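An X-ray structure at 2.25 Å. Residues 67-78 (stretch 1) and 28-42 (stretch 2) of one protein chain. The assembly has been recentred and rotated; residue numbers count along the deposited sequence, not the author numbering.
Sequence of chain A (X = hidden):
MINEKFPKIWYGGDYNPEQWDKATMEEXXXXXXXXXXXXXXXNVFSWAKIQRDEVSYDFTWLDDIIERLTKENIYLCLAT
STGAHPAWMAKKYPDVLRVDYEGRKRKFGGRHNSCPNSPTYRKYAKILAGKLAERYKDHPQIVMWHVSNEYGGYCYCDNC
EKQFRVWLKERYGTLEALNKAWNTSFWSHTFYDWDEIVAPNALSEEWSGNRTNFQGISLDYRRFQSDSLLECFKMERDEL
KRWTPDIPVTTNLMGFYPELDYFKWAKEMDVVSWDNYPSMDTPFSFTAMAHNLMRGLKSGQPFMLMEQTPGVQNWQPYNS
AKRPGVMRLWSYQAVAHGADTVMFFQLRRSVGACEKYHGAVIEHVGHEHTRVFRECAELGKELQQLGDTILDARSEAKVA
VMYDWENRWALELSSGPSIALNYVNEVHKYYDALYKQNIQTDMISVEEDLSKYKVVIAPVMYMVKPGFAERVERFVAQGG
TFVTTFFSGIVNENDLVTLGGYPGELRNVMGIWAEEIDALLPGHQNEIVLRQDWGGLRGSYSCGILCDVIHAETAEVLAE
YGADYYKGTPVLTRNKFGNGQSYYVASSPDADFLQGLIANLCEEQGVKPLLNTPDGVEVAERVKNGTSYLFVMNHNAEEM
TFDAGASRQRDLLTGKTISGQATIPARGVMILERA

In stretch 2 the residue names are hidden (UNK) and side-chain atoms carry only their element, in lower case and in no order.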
ATOM      1  N   GLU A  67      20.716  16.487 -42.255  1.00 26.77           N
ATOM      2  CA  GLU A  67      21.310  16.375 -43.578  1.00 26.84           C
ATOM      3  C   GLU A  67      21.446  14.911 -43.969  1.00 24.22           C
ATOM      4  O   GLU A  67      21.035  14.514 -45.053  1.00 27.53           O
ATOM      5  CB  GLU A  67      22.662  17.098 -43.620  1.00 30.90           C
ATOM      6  CG  GLU A  67      23.280  17.223 -45.008  1.00 47.71           C
ATOM      7  CD  GLU A  67      22.346  17.876 -46.019  1.00 61.06           C
ATOM      8  OE1 GLU A  67      21.428  18.629 -45.602  1.00 62.69           O
ATOM      9  OE2 GLU A  67      22.530  17.628 -47.234  1.00 60.23           O
ATOM     10  N   ARG A  68      21.992  14.101 -43.069  1.00 21.93           N
ATOM     11  CA  ARG A  68      22.198  12.689 -43.364  1.00 23.48           C
ATOM     12  C   ARG A  68      20.912  11.967 -43.755  1.00 24.94           C
ATOM     13  O   ARG A  68      20.892  11.193 -44.713  1.00 22.07           O
ATOM     14  CB  ARG A  68      22.859  11.962 -42.193  1.00 24.87           C
ATOM     15  CG  ARG A  68      23.183  10.490 -42.527  1.00 24.48           C
ATOM     16  CD  ARG A  68      24.182  10.420 -43.688  1.00 26.83           C
ATOM     17  NE  ARG A  68      24.420   9.062 -44.185  1.00 24.03           N
ATOM     18  CZ  ARG A  68      23.687   8.458 -45.119  1.00 24.01           C
ATOM     19  NH1 ARG A  68      22.644   9.075 -45.671  1.00 20.80           N
ATOM     20  NH2 ARG A  68      24.000   7.229 -45.504  1.00 21.97           N
ATOM     21  N   LEU A  69      19.850  12.211 -42.993  1.00 21.91           N
ATOM     22  CA  LEU A  69      18.543  11.637 -43.271  1.00 23.13           C
ATOM     23  C   LEU A  69      17.963  12.158 -44.584  1.00 23.95           C
ATOM     24  O   LEU A  69      17.329  11.419 -45.344  1.00 23.95           O
ATOM     25  CB  LEU A  69      17.578  11.962 -42.128  1.00 22.30           C
ATOM     26  CG  LEU A  69      17.839  11.252 -40.794  1.00 21.63           C
ATOM     27  CD1 LEU A  69      17.141  12.003 -39.668  1.00 22.05           C
ATOM     28  CD2 LEU A  69      17.362   9.813 -40.858  1.00 17.23           C
ATOM     29  N   THR A  70      18.159  13.444 -44.836  1.00 24.09           N
ATOM     30  CA  THR A  70      17.687  14.054 -46.068  1.00 24.63           C
ATOM     31  C   THR A  70      18.326  13.353 -47.273  1.00 25.04           C
ATOM     32  O   THR A  70      17.684  13.170 -48.300  1.00 27.12           O
ATOM     33  CB  THR A  70      17.988  15.563 -46.083  1.00 25.51           C
ATOM     34  OG1 THR A  70      17.234  16.198 -45.047  1.00 28.00           O
ATOM     35  CG2 THR A  70      17.598  16.180 -47.421  1.00 30.04           C
ATOM     36  N   LYS A  71      19.585  12.945 -47.123  1.00 23.13           N
ATOM     37  CA  LYS A  71      20.282  12.193 -48.162  1.00 26.48           C
ATOM     38  C   LYS A  71      19.545  10.897 -48.519  1.00 28.37           C
ATOM     39  O   LYS A  71      19.508  10.497 -49.684  1.00 26.37           O
ATOM     40  CB  LYS A  71      21.721  11.912 -47.731  1.00 27.78           C
ATOM     41  CG  LYS A  71      22.701  11.750 -48.870  1.00 40.50           C
ATOM     42  CD  LYS A  71      24.141  12.025 -48.420  1.00 44.49           C
ATOM     43  CE  LYS A  71      24.615  11.036 -47.349  1.00 45.93           C
ATOM     44  NZ  LYS A  71      25.985  11.360 -46.808  1.00 42.72           N
ATOM     45  N   GLU A  72      18.943  10.253 -47.522  1.00 25.08           N
ATOM     46  CA  GLU A  72      18.136   9.052 -47.753  1.00 22.39           C
ATOM     47  C   GLU A  72      16.693   9.395 -48.085  1.00 24.55           C
ATOM     48  O   GLU A  72      15.857   8.505 -48.193  1.00 25.33           O
ATOM     49  CB  GLU A  72      18.141   8.152 -46.517  1.00 21.23           C
ATOM     50  CG  GLU A  72      19.510   7.708 -46.097  1.00 23.00           C
ATOM     51  CD  GLU A  72      20.253   7.084 -47.243  1.00 21.21           C
ATOM     52  OE1 GLU A  72      19.643   6.279 -47.970  1.00 29.22           O
ATOM     53  OE2 GLU A  72      21.433   7.417 -47.438  1.00 25.29           O
ATOM     54  N   ASN A  73      16.395  10.682 -48.224  1.00 26.74           N
ATOM     55  CA  ASN A  73      15.019  11.129 -48.451  1.00 30.20           C
ATOM     56  C   ASN A  73      14.052  10.620 -47.370  1.00 27.67           C
ATOM     57  O   ASN A  73      12.875  10.362 -47.632  1.00 31.76           O
ATOM     58  CB  ASN A  73      14.534  10.763 -49.868  1.00 31.62           C
ATOM     59  CG  ASN A  73      13.224  11.475 -50.249  1.00 45.43           C
ATOM     60  OD1 ASN A  73      12.305  10.859 -50.799  1.00 49.28           O
ATOM     61  ND2 ASN A  73      13.135  12.776 -49.946  1.00 36.65           N
ATOM     62  N   ILE A  74      14.563  10.476 -46.152  1.00 23.57           N
ATOM     63  CA  ILE A  74      13.719  10.192 -45.001  1.00 23.35           C
ATOM     64  C   ILE A  74      13.164  11.507 -44.469  1.00 22.95           C
ATOM     65  O   ILE A  74      13.888  12.498 -44.371  1.00 22.41           O
ATOM     66  CB  ILE A  74      14.501   9.463 -43.901  1.00 21.00           C
ATOM     67  CG1 ILE A  74      14.858   8.051 -44.363  1.00 19.53           C
ATOM     68  CG2 ILE A  74      13.708   9.423 -42.607  1.00 18.89           C
ATOM     69  CD1 ILE A  74      15.794   7.309 -43.423  1.00 17.75           C
ATOM     70  N   TYR A  75      11.874  11.514 -44.154  1.00 21.31           N
ATOM     71  CA  TYR A  75      11.188  12.720 -43.697  1.00 22.82           C
ATOM     72  C   TYR A  75      11.304  12.920 -42.195  1.00 22.92           C
ATOM     73  O   TYR A  75      11.496  11.958 -41.446  1.00 22.99           O
ATOM     74  CB  TYR A  75       9.719  12.680 -44.114  1.00 21.62           C
ATOM     75  CG  TYR A  75       9.536  12.824 -45.616  1.00 25.24           C
ATOM     76  CD1 TYR A  75       9.741  14.050 -46.245  1.00 21.05           C
ATOM     77  CD2 TYR A  75       9.164  11.732 -46.403  1.00 26.74           C
ATOM     78  CE1 TYR A  75       9.579  14.190 -47.619  1.00 27.26           C
ATOM     79  CE2 TYR A  75       8.996  11.858 -47.781  1.00 23.72           C
ATOM     80  CZ  TYR A  75       9.206  13.088 -48.380  1.00 29.08           C
ATOM     81  OH  TYR A  75       9.044  13.223 -49.739  1.00 36.19           O
ATOM     82  N   LEU A  76      11.163  14.172 -41.761  1.00 22.03           N
ATOM     83  CA  LEU A  76      11.447  14.541 -40.381  1.00 19.09           C
ATOM     84  C   LEU A  76      10.216  15.004 -39.605  1.00 24.26           C
ATOM     85  O   LEU A  76       9.510  15.938 -40.009  1.00 18.20           O
ATOM     86  CB  LEU A  76      12.533  15.607 -40.338  1.00 17.92           C
ATOM     87  CG  LEU A  76      13.789  15.158 -41.089  1.00 23.50           C
ATOM     88  CD1 LEU A  76      14.736  16.315 -41.357  1.00 30.30           C
ATOM     89  CD2 LEU A  76      14.480  14.050 -40.337  1.00 26.48           C
ATOM     90  N   CYS A  77       9.952  14.306 -38.506  1.00 20.55           N
ATOM     91  CA  CYS A  77       9.052  14.796 -37.485  1.00 20.35           C
ATOM     92  C   CYS A  77       9.949  15.443 -36.417  1.00 20.67           C
ATOM     93  O   CYS A  77      10.525  14.752 -35.579  1.00 21.54           O
ATOM     94  CB  CYS A  77       8.233  13.648 -36.905  1.00 19.62           C
ATOM     95  SG  CYS A  77       7.036  14.185 -35.684  1.00 24.01           S
ATOM     96  N   LEU A  78      10.092  16.766 -36.477  1.00 18.04           N
ATOM     97  CA  LEU A  78      11.081  17.457 -35.656  1.00 22.02           C
ATOM     98  C   LEU A  78      10.496  17.910 -34.321  1.00 19.54           C
ATOM     99  O   LEU A  78       9.538  18.676 -34.286  1.00 16.92           O
ATOM    100  CB  LEU A  78      11.695  18.647 -36.409  1.00 15.62           C
ATOM    101  CG  LEU A  78      12.785  19.439 -35.669  1.00 19.95           C
ATOM    102  CD1 LEU A  78      13.971  18.544 -35.252  1.00 19.58           C
ATOM    103  CD2 LEU A  78      13.279  20.608 -36.491  1.00 20.49           C
ATOM    104  N   UNK A  28      22.258   2.608 -39.391  1.00 16.68           N
ATOM    105  CA  UNK A  28      20.844   2.972 -39.269  1.00 23.52           C
ATOM    106  C   UNK A  28      20.225   3.204 -40.645  1.00 19.67           C
ATOM    107  O   UNK A  28      19.204   2.613 -40.966  1.00 19.85           O
ATOM    108  c   UNK A  28      21.131   4.055 -36.982  1.00 20.32           C
ATOM    109  c   UNK A  28      20.636   4.226 -38.403  1.00 19.32           C
ATOM    110  o   UNK A  28      21.158   2.916 -36.472  1.00 18.61           O
ATOM    111  o   UNK A  28      21.488   5.080 -36.373  1.00 19.25           O
ATOM    112  N   UNK A  29      20.841   4.076 -41.447  1.00 20.03           N
ATOM    113  CA  UNK A  29      20.317   4.391 -42.778  1.00 17.92           C
ATOM    114  C   UNK A  29      20.152   3.118 -43.593  1.00 20.75           C
ATOM    115  O   UNK A  29      19.123   2.918 -44.245  1.00 18.62           O
ATOM    116  c   UNK A  29      19.875   7.245 -40.683  1.00 17.76           C
ATOM    117  c   UNK A  29      21.414   6.744 -42.920  1.00 19.64           C
ATOM    118  s   UNK A  29      19.856   7.547 -42.451  1.00 21.84           S
ATOM    119  c   UNK A  29      21.234   5.361 -43.543  1.00 19.03           C
ATOM    120  N   UNK A  30      21.177   2.263 -43.560  1.00 19.91           N
ATOM    121  CA  UNK A  30      21.159   1.028 -44.330  1.00 23.62           C
ATOM    122  C   UNK A  30      19.971   0.161 -43.903  1.00 21.42           C
ATOM    123  O   UNK A  30      19.211  -0.308 -44.743  1.00 20.82           O
ATOM    124  c   UNK A  30      23.179  -3.544 -43.079  1.00 21.52           C
ATOM    125  c   UNK A  30      23.805  -1.871 -44.784  1.00 23.00           C
ATOM    126  c   UNK A  30      22.520  -1.047 -45.001  1.00 22.88           C
ATOM    127  n   UNK A  30      23.849  -2.453 -43.442  1.00 26.15           N
ATOM    128  c   UNK A  30      22.486   0.257 -44.198  1.00 22.10           C
ATOM    129  n   UNK A  30      23.270  -3.991 -41.837  1.00 18.10           N
ATOM    130  n   UNK A  30      22.410  -4.181 -43.955  1.00 22.42           N
ATOM    131  N   UNK A  31      19.815  -0.034 -42.598  1.00 19.62           N
ATOM    132  CA  UNK A  31      18.708  -0.846 -42.081  1.00 23.21           C
ATOM    133  C   UNK A  31      17.326  -0.186 -42.254  1.00 22.18           C
ATOM    134  O   UNK A  31      16.338  -0.878 -42.514  1.00 20.59           O
ATOM    135  c   UNK A  31      21.815  -1.905 -38.481  1.00 22.21           C
ATOM    136  c   UNK A  31      20.017  -2.428 -40.538  1.00 22.81           C
ATOM    137  s   UNK A  31      20.504  -3.040 -38.900  1.00 19.94           S
ATOM    138  c   UNK A  31      18.972  -1.290 -40.632  1.00 22.12           C
ATOM    139  N   UNK A  32      17.260   1.142 -42.135  1.00 21.04           N
ATOM    140  CA  UNK A  32      15.996   1.860 -42.347  1.00 23.98           C
ATOM    141  C   UNK A  32      15.509   1.630 -43.783  1.00 25.30           C
ATOM    142  O   UNK A  32      14.318   1.450 -44.021  1.00 25.20           O
ATOM    143  c   UNK A  32      16.526   3.007 -38.259  1.00 20.96           C
ATOM    144  c   UNK A  32      16.858   4.299 -37.882  1.00 18.62           C
ATOM    145  c   UNK A  32      16.710   4.985 -40.183  1.00 16.79           C
ATOM    146  c   UNK A  32      16.953   5.289 -38.847  1.00 18.13           C
ATOM    147  c   UNK A  32      16.282   2.711 -39.600  1.00 17.91           C
ATOM    148  c   UNK A  32      16.116   3.369 -42.043  1.00 21.62           C
ATOM    149  c   UNK A  32      16.373   3.692 -40.575  1.00 19.08           C
ATOM    150  N   UNK A  33      16.432   1.629 -44.740  1.00 21.41           N
ATOM    151  CA  UNK A  33      16.055   1.361 -46.122  1.00 24.66           C
ATOM    152  C   UNK A  33      15.571  -0.075 -46.321  1.00 21.99           C
ATOM    153  O   UNK A  33      14.580  -0.304 -47.000  1.00 21.97           O
ATOM    154  c   UNK A  33      17.417   3.227 -47.194  1.00 37.25           C
ATOM    155  c   UNK A  33      17.197   1.716 -47.085  1.00 29.94           C
ATOM    156  o   UNK A  33      16.461   4.001 -47.342  1.00 37.56           O
ATOM    157  n   UNK A  33      18.679   3.653 -47.106  1.00 38.23           N
ATOM    158  N   UNK A  34      16.262  -1.035 -45.708  1.00 23.14           N
ATOM    159  CA  UNK A  34      15.812  -2.421 -45.717  1.00 24.63           C
ATOM    160  C   UNK A  34      14.395  -2.570 -45.178  1.00 25.88           C
ATOM    161  O   UNK A  34      13.616  -3.378 -45.680  1.00 24.26           O
ATOM    162  c   UNK A  34      18.061  -4.000 -46.899  1.00 26.39           C
ATOM    163  c   UNK A  34      16.745  -3.301 -44.893  1.00 22.90           C
ATOM    164  c   UNK A  34      18.918  -4.507 -44.594  1.00 26.49           C
ATOM    165  c   UNK A  34      18.147  -3.513 -45.458  1.00 28.80           C
ATOM    166  N   UNK A  35      14.067  -1.799 -44.143  1.00 25.54           N
ATOM    167  CA  UNK A  35      12.776  -1.948 -43.467  1.00 26.10           C
ATOM    168  C   UNK A  35      11.675  -1.045 -44.032  1.00 26.06           C
ATOM    169  O   UNK A  35      10.527  -1.120 -43.593  1.00 24.48           O
ATOM    170  c   UNK A  35      12.926  -1.737 -41.961  1.00 22.13           C
ATOM    171  N   UNK A  36      12.023  -0.207 -45.012  1.00 25.56           N
ATOM    172  CA  UNK A  36      11.067   0.715 -45.599  1.00 22.38           C
ATOM    173  C   UNK A  36      10.626   1.793 -44.617  1.00 24.70           C
ATOM    174  O   UNK A  36       9.487   2.263 -44.664  1.00 21.41           O
ATOM    175  N   UNK A  37      11.535   2.176 -43.724  1.00 23.80           N
ATOM    176  CA  UNK A  37      11.309   3.269 -42.783  1.00 20.72           C
ATOM    177  C   UNK A  37      11.616   4.602 -43.453  1.00 21.30           C
ATOM    178  O   UNK A  37      12.725   4.808 -43.947  1.00 28.13           O
ATOM    179  c   UNK A  37      12.380   1.442 -39.562  1.00 19.06           C
ATOM    180  c   UNK A  37      12.163   3.088 -41.510  1.00 20.47           C
ATOM    181  c   UNK A  37      11.466   2.092 -40.576  1.00 18.61           C
ATOM    182  c   UNK A  37      12.412   4.439 -40.810  1.00 19.35           C
ATOM    183  N   UNK A  38      10.638   5.504 -43.469  1.00 18.14           N
ATOM    184  CA  UNK A  38      10.762   6.758 -44.205  1.00 19.44           C
ATOM    185  C   UNK A  38      10.459   8.024 -43.378  1.00 24.07           C
ATOM    186  O   UNK A  38      10.417   9.141 -43.918  1.00 20.84           O
ATOM    187  o   UNK A  38       7.807   5.914 -46.259  1.00 21.28           O
ATOM    188  o   UNK A  38       8.024   6.266 -44.104  1.00 22.01           O
ATOM    189  c   UNK A  38       9.926   6.720 -45.500  1.00 18.53           C
ATOM    190  c   UNK A  38       8.486   6.265 -45.268  1.00 22.90           C
ATOM    191  N   UNK A  39      10.249   7.853 -42.075  1.00 22.70           N
ATOM    192  CA  UNK A  39      10.090   9.006 -41.189  1.00 18.99           C
ATOM    193  C   UNK A  39      10.873   8.854 -39.882  1.00 20.08           C
ATOM    194  O   UNK A  39      10.909   7.789 -39.282  1.00 19.11           O
ATOM    195  c   UNK A  39       8.467  10.665 -40.223  1.00 18.96           C
ATOM    196  c   UNK A  39       8.604   9.318 -40.911  1.00 20.17           C
ATOM    197  c   UNK A  39       7.956   8.216 -40.097  1.00 19.93           C
ATOM    198  N   UNK A  40      11.517   9.930 -39.459  1.00 18.76           N
ATOM    199  CA  UNK A  40      12.266   9.927 -38.217  1.00 19.31           C
ATOM    200  C   UNK A  40      11.764  11.064 -37.339  1.00 20.36           C
ATOM    201  O   UNK A  40      11.579  12.190 -37.816  1.00 22.98           O
ATOM    202  c   UNK A  40      13.781  10.073 -38.487  1.00 16.56           C
ATOM    203  N   UNK A  41      11.527  10.759 -36.066  1.00 18.12           N
ATOM    204  CA  UNK A  41      11.132  11.756 -35.077  1.00 17.06           C
ATOM    205  C   UNK A  41      12.367  12.046 -34.243  1.00 16.86           C
ATOM    206  O   UNK A  41      12.764  11.243 -33.408  1.00 17.38           O
ATOM    207  c   UNK A  41      10.014  11.215 -34.151  1.00 22.61           C
ATOM    208  c   UNK A  41       9.656  12.229 -33.061  1.00 16.73           C
ATOM    209  o   UNK A  41       8.847  10.899 -34.923  1.00 19.27           O
ATOM    210  N   UNK A  42      12.990  13.193 -34.473  1.00 19.10           N
ATOM    211  CA  UNK A  42      14.299  13.457 -33.888  1.00 18.84           C
ATOM    212  C   UNK A  42      14.272  14.644 -32.941  1.00 17.44           C
ATOM    213  O   UNK A  42      13.311  15.420 -32.927  1.00 16.07           O
ATOM    214  c   UNK A  42      15.330  12.576 -35.996  1.00 18.18           C
ATOM    215  c   UNK A  42      15.038  15.044 -35.664  1.00 19.39           C
ATOM    216  c   UNK A  42      15.340  13.720 -34.982  1.00 23.26           C
TER
HETATM  217  O   HOH W   1      16.023   5.641 -49.215  1.00 33.20           O

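Position 28 has two side-chain carbons, the second carrying two oxygens, and lies out of reach of stretch 1; the short carboxylate makes it Asp 28. At position 29 an unbranched chain of two carbons, a sulfur and a carbon points toward stretch 1: Met 29. Its CG lies 3.6 Å from Arg 68 CZ, over one face of the guanidinium, and its CE is 3.6 Å from Leu 69 CD2. Position 30 points away, with three carbons, a nitrogen and a carbon bearing two more nitrogens, a guanidinium: Arg 30. Position 31 repeats the unbranched thioether but touches nothing here: Met 31.

One carbon and a six-carbon ring without oxygen identify position 32 as Phe 32, whose ring edge meets Ile 74 (CD2 to CD1 of Ile 74, 4.1 Å). Position 33 has two carbons, the second carrying two further atoms, one oxygen and one nitrogen: Asn 33. Its ND2 donates to Glu 72 OE1 (2.9 Å), while a water bridges its OD1 and Glu 72 O. Position 34, four carbons forked at the second, is Leu 34, and position 35, a single carbon, is Ala 35; neither reaches stretch 1. No side-chain atom exists at position 36, and its positive phi in a Schellman motif suits Gly 36.

Position 37 has four carbons, forked at the first with one arm two carbons long: Ile 37, whose side chain ends away from stretch 1. Two carbons and two terminal oxygens make position 38 Asp 38; its carboxylate is bound elsewhere in the structure, while its backbone O accepts from Tyr 75 N (2.8 Å).

Position 39, one carbon carrying two, is Val 39, on the same sheet face as Tyr 75 and Cys 77. Position 40 has one carbon, 4.1 Å from Leu 69 CD1: Ala 40. Position 41 carries an oxygen and a carbon on its first carbon, hence Thr 41, with OG1 3.4 Å from Cys 77 CB. Position 42 again has one carbon bearing two: Val 42, whose CG2 packs 3.7 Å from Leu 78 CD1.

The contact joins two helix-to-strand units. Parallel strands pair through alternating bonds: Ala 40 N to Tyr 75 O and Cys 77 N to Ala 40 O, both 2.8 Å, then Val 42 N to Cys 77 O at 3.1 Å. Leu 69 and Ile 74 pack against both Met 29 and Ala 40, linking helix to sheet. Glu 72 anchors the polar side, receiving Asn 33 on OE1 and Arg 68 on OE2 in a salt bridge (NH1 to OE2, 2.7 Å).

Stretch 2 28-42: DMRMFNLAGIDVATV
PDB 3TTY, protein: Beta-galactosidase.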